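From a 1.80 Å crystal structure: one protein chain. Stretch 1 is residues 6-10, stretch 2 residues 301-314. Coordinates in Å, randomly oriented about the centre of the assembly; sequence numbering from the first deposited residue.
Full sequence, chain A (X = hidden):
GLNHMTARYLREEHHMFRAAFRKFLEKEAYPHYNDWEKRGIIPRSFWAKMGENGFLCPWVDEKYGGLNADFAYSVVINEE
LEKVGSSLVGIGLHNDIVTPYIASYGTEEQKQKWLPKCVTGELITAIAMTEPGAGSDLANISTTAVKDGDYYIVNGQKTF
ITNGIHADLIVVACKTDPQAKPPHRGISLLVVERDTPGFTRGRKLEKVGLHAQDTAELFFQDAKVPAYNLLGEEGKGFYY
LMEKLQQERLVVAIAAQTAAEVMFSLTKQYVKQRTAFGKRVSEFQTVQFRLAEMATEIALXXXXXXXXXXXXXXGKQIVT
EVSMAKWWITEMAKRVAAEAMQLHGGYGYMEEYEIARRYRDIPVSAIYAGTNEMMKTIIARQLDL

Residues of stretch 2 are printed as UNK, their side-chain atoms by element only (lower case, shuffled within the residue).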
# COMPACT_ATOMS: atom_id res chain seq x y z
N THR A 6 -2.07 26.97 -11.58
CA THR A 6 -2.43 28.09 -10.67
C THR A 6 -3.84 27.93 -10.11
O THR A 6 -4.74 27.40 -10.79
CB THR A 6 -2.30 29.47 -11.37
OG1 THR A 6 -3.30 29.59 -12.39
CG2 THR A 6 -0.91 29.63 -11.98
N ALA A 7 -4.02 28.39 -8.88
CA ALA A 7 -5.30 28.39 -8.18
C ALA A 7 -5.85 29.81 -8.11
O ALA A 7 -5.13 30.75 -7.74
CB ALA A 7 -5.15 27.82 -6.79
N ARG A 8 -7.14 29.93 -8.42
CA ARG A 8 -7.79 31.21 -8.68
C ARG A 8 -8.05 32.10 -7.48
O ARG A 8 -8.50 33.23 -7.65
CB ARG A 8 -9.11 30.99 -9.42
CG ARG A 8 -8.99 30.17 -10.69
CD ARG A 8 -10.20 30.36 -11.59
NE ARG A 8 -10.32 29.25 -12.54
CZ ARG A 8 -10.77 29.36 -13.79
NH1 ARG A 8 -11.16 30.53 -14.27
NH2 ARG A 8 -10.84 28.27 -14.55
N TYR A 9 -7.81 31.61 -6.26
CA TYR A 9 -8.15 32.42 -5.08
C TYR A 9 -7.08 33.45 -4.71
O TYR A 9 -7.33 34.33 -3.90
CB TYR A 9 -8.54 31.55 -3.88
CG TYR A 9 -7.47 30.59 -3.41
CD1 TYR A 9 -6.51 30.99 -2.48
CD2 TYR A 9 -7.43 29.27 -3.88
CE1 TYR A 9 -5.53 30.11 -2.04
CE2 TYR A 9 -6.45 28.39 -3.45
CZ TYR A 9 -5.50 28.81 -2.53
OH TYR A 9 -4.52 27.95 -2.09
N LEU A 10 -5.89 33.33 -5.31
CA LEU A 10 -4.81 34.28 -5.04
C LEU A 10 -4.69 35.31 -6.15
O LEU A 10 -4.56 34.95 -7.33
CB LEU A 10 -3.47 33.57 -4.85
CG LEU A 10 -3.33 32.56 -3.70
CD1 LEU A 10 -2.00 31.84 -3.79
CD2 LEU A 10 -3.51 33.21 -2.32
N UNK A 301 -2.95 16.53 -4.02
CA UNK A 301 -3.42 17.14 -2.78
C UNK A 301 -3.54 18.64 -2.95
O UNK A 301 -4.51 19.25 -2.48
N UNK A 302 -2.55 19.24 -3.61
CA UNK A 302 -2.54 20.70 -3.83
C UNK A 302 -3.72 21.13 -4.70
O UNK A 302 -4.43 22.09 -4.38
n UNK A 302 -0.72 23.61 -2.52
c UNK A 302 -1.10 22.64 -4.83
c UNK A 302 -1.20 21.14 -4.45
n UNK A 302 -2.07 25.09 -1.34
c UNK A 302 -0.97 24.33 -1.42
c UNK A 302 -1.58 23.59 -3.70
n UNK A 302 -0.13 24.28 -0.40
N UNK A 303 -3.93 20.41 -5.80
CA UNK A 303 -5.05 20.70 -6.69
C UNK A 303 -6.40 20.55 -5.97
O UNK A 303 -7.29 21.39 -6.14
c UNK A 303 -6.09 20.20 -8.97
c UNK A 303 -5.00 19.81 -7.95
o UNK A 303 -3.71 19.96 -8.57
N UNK A 304 -6.53 19.51 -5.15
CA UNK A 304 -7.78 19.25 -4.44
C UNK A 304 -8.04 20.29 -3.35
O UNK A 304 -9.13 20.88 -3.28
c UNK A 304 -11.67 16.53 -2.52
c UNK A 304 -7.79 17.83 -3.86
c UNK A 304 -10.09 16.92 -4.30
c UNK A 304 -10.73 16.99 -1.59
c UNK A 304 -9.14 17.38 -3.39
c UNK A 304 -9.47 17.42 -2.03
c UNK A 304 -11.35 16.50 -3.88
N UNK A 305 -7.05 20.53 -2.49
CA UNK A 305 -7.24 21.51 -1.41
C UNK A 305 -7.53 22.91 -1.97
O UNK A 305 -8.37 23.64 -1.42
c UNK A 305 -4.85 22.21 -0.92
c UNK A 305 -6.08 21.50 -0.38
c UNK A 305 -6.53 22.11 0.96
N UNK A 306 -6.87 23.26 -3.07
CA UNK A 306 -7.07 24.55 -3.73
C UNK A 306 -8.50 24.69 -4.24
O UNK A 306 -9.12 25.75 -4.11
o UNK A 306 -3.84 25.39 -5.30
c UNK A 306 -6.08 24.74 -4.88
o UNK A 306 -4.53 25.57 -3.22
c UNK A 306 -4.72 25.27 -4.43
N UNK A 307 -9.04 23.60 -4.79
CA UNK A 307 -10.43 23.59 -5.24
C UNK A 307 -11.40 23.73 -4.06
O UNK A 307 -12.37 24.49 -4.14
c UNK A 307 -12.11 22.32 -6.71
n UNK A 307 -14.43 24.87 -6.59
c UNK A 307 -12.29 23.45 -7.72
n UNK A 307 -13.66 23.45 -8.23
n UNK A 307 -15.87 24.07 -8.19
c UNK A 307 -14.65 24.12 -7.67
c UNK A 307 -10.73 22.34 -6.08
N UNK A 308 -11.13 23.00 -2.98
CA UNK A 308 -11.94 23.10 -1.77
C UNK A 308 -11.91 24.52 -1.17
O UNK A 308 -12.95 25.04 -0.77
c UNK A 308 -11.55 22.01 -0.73
c UNK A 308 -12.27 22.23 0.59
c UNK A 308 -11.88 20.62 -1.28
N UNK A 309 -10.73 25.14 -1.12
CA UNK A 309 -10.63 26.56 -0.70
C UNK A 309 -11.58 27.44 -1.53
O UNK A 309 -12.36 28.20 -0.97
c UNK A 309 -9.11 28.62 -0.69
c UNK A 309 -8.31 26.47 0.36
c UNK A 309 -6.80 26.58 0.12
c UNK A 309 -9.16 27.09 -0.77
N UNK A 310 -11.54 27.29 -2.85
CA UNK A 310 -12.41 28.05 -3.76
C UNK A 310 -13.90 27.85 -3.44
O UNK A 310 -14.64 28.83 -3.31
c UNK A 310 -10.76 28.18 -5.72
c UNK A 310 -10.41 27.65 -7.10
o UNK A 310 -11.30 27.07 -7.77
o UNK A 310 -9.23 27.79 -7.52
c UNK A 310 -12.12 27.70 -5.23
N UNK A 311 -14.32 26.59 -3.31
CA UNK A 311 -15.70 26.26 -2.90
C UNK A 311 -16.08 26.90 -1.56
O UNK A 311 -17.16 27.49 -1.42
o UNK A 311 -18.23 23.81 -4.70
c UNK A 311 -15.87 24.74 -2.77
o UNK A 311 -16.95 25.22 -5.82
c UNK A 311 -15.93 23.99 -4.08
c UNK A 311 -17.12 24.37 -4.92
N UNK A 312 -15.19 26.78 -0.58
CA UNK A 312 -15.38 27.36 0.74
C UNK A 312 -15.60 28.88 0.65
O UNK A 312 -16.54 29.41 1.23
c UNK A 312 -14.17 27.06 1.62
n UNK A 312 -14.17 28.28 5.08
c UNK A 312 -15.26 27.53 5.05
n UNK A 312 -15.38 27.02 3.83
c UNK A 312 -13.57 28.25 3.85
c UNK A 312 -14.33 27.46 3.05
N UNK A 313 -14.73 29.55 -0.10
CA UNK A 313 -14.78 31.01 -0.25
C UNK A 313 -16.04 31.48 -0.98
O UNK A 313 -16.52 32.60 -0.75
s UNK A 313 -10.72 32.08 -0.78
c UNK A 313 -13.50 31.51 -0.92
c UNK A 313 -12.24 31.43 -0.04
c UNK A 313 -11.15 33.84 -0.90
N UNK A 314 -16.56 30.62 -1.86
CA UNK A 314 -17.81 30.88 -2.58
C UNK A 314 -19.06 30.69 -1.70
O UNK A 314 -20.19 30.90 -2.17
c UNK A 314 -17.89 30.00 -3.83

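Position 301 has no side-chain atom, and nothing of stretch 1 comes near it: Gly 301, whose carbonyl O accepts a helical bond from N of 305; a buried site with no side chain to house suits glycine.

Position 302 carries three carbons, a nitrogen, then a carbon bearing two more nitrogens, a guanidinium. This is Arg 302; its NH1 lies 3.8 Å from Tyr 9 OH, which sits at the edge of the planar group, and the chain is long enough to reach an oxygen of 306, one helical turn on.

At 303 one carbon carries an oxygen and a carbon; its CA-to-CB bond points away from stretch 1: Thr 303, whose hydroxyl finds a hydrogen bond just outside the stretch. Position 304 has one carbon and a six-carbon ring, out of reach and buried, as suits Phe 304. Three carbons forked at CB, also buried, make 305 Val 305.

Position 306 shows two carbons, the second carrying two oxygens: a short carboxylate, Asp 306. Its OD1 accepts a hydrogen bond from Tyr 9 OH at 2.6 Å and another from Arg 302 NH1 at 3.1 Å, the latter within a salt bridge. One oxygen thus joins phenol and guanidinium, while OD2 packs 3.1 Å from Ala 7 CB.

Position 307 has three carbons, a nitrogen, then a carbon bearing two more nitrogens; its CA-to-CB bond points away from stretch 1, and no atom touches it: Arg 307, long enough to pair with 311. Three carbons forked at CB identify 308 as Val 308, apolar as suits a buried site.

Position 309 has four carbons, forked at the first, with one arm two carbons long: Ile 309. Its CG2 stands 3.6 Å from the centroid of the Tyr 9 ring, nearly on the ring normal, a CH-pi contact that a beta-branched methyl makes well.

Position 310 has three carbons, the third with two oxygens: Glu 310. Its extended chain, with chi2 t, carries OE2 to Arg 8 N, which donates a 3.1 Å hydrogen bond; CG lies at the edge of the Tyr 9 ring.

The same composition at 311, out of reach of stretch 1, is Glu 311, whose OE2 forms a salt bridge with Arg 307 NH1 at 2.7 Å, acid and base one turn apart. A carbon and a five-membered ring with two nitrogens make 312 His 312, its ring nitrogens bonded elsewhere in the structure, using both polar atoms.

Position 313 has two carbons, a sulfur and a carbon, unbranched: Met 313. Its flexible thioether packs with SD 3.8 Å from Tyr 9 CB and meets the ring obliquely. A single carbon at 314 is Ala 314, beyond the helix and exposed, where a small side chain needs no partner.

The contact centres on Tyr 9. Its ring packs against Ile 309 and Met 313, while its hydroxyl reaches an acceptor already held by Arg 302. Glu 310 adds a backbone anchor at Arg 8, within the type I turn from Ala 7 to Leu 10, so polar bonds fix both the turn and the aromatic side chain to the helix.

Stretch 2 301-314: GRTFVDRVIEEHMA
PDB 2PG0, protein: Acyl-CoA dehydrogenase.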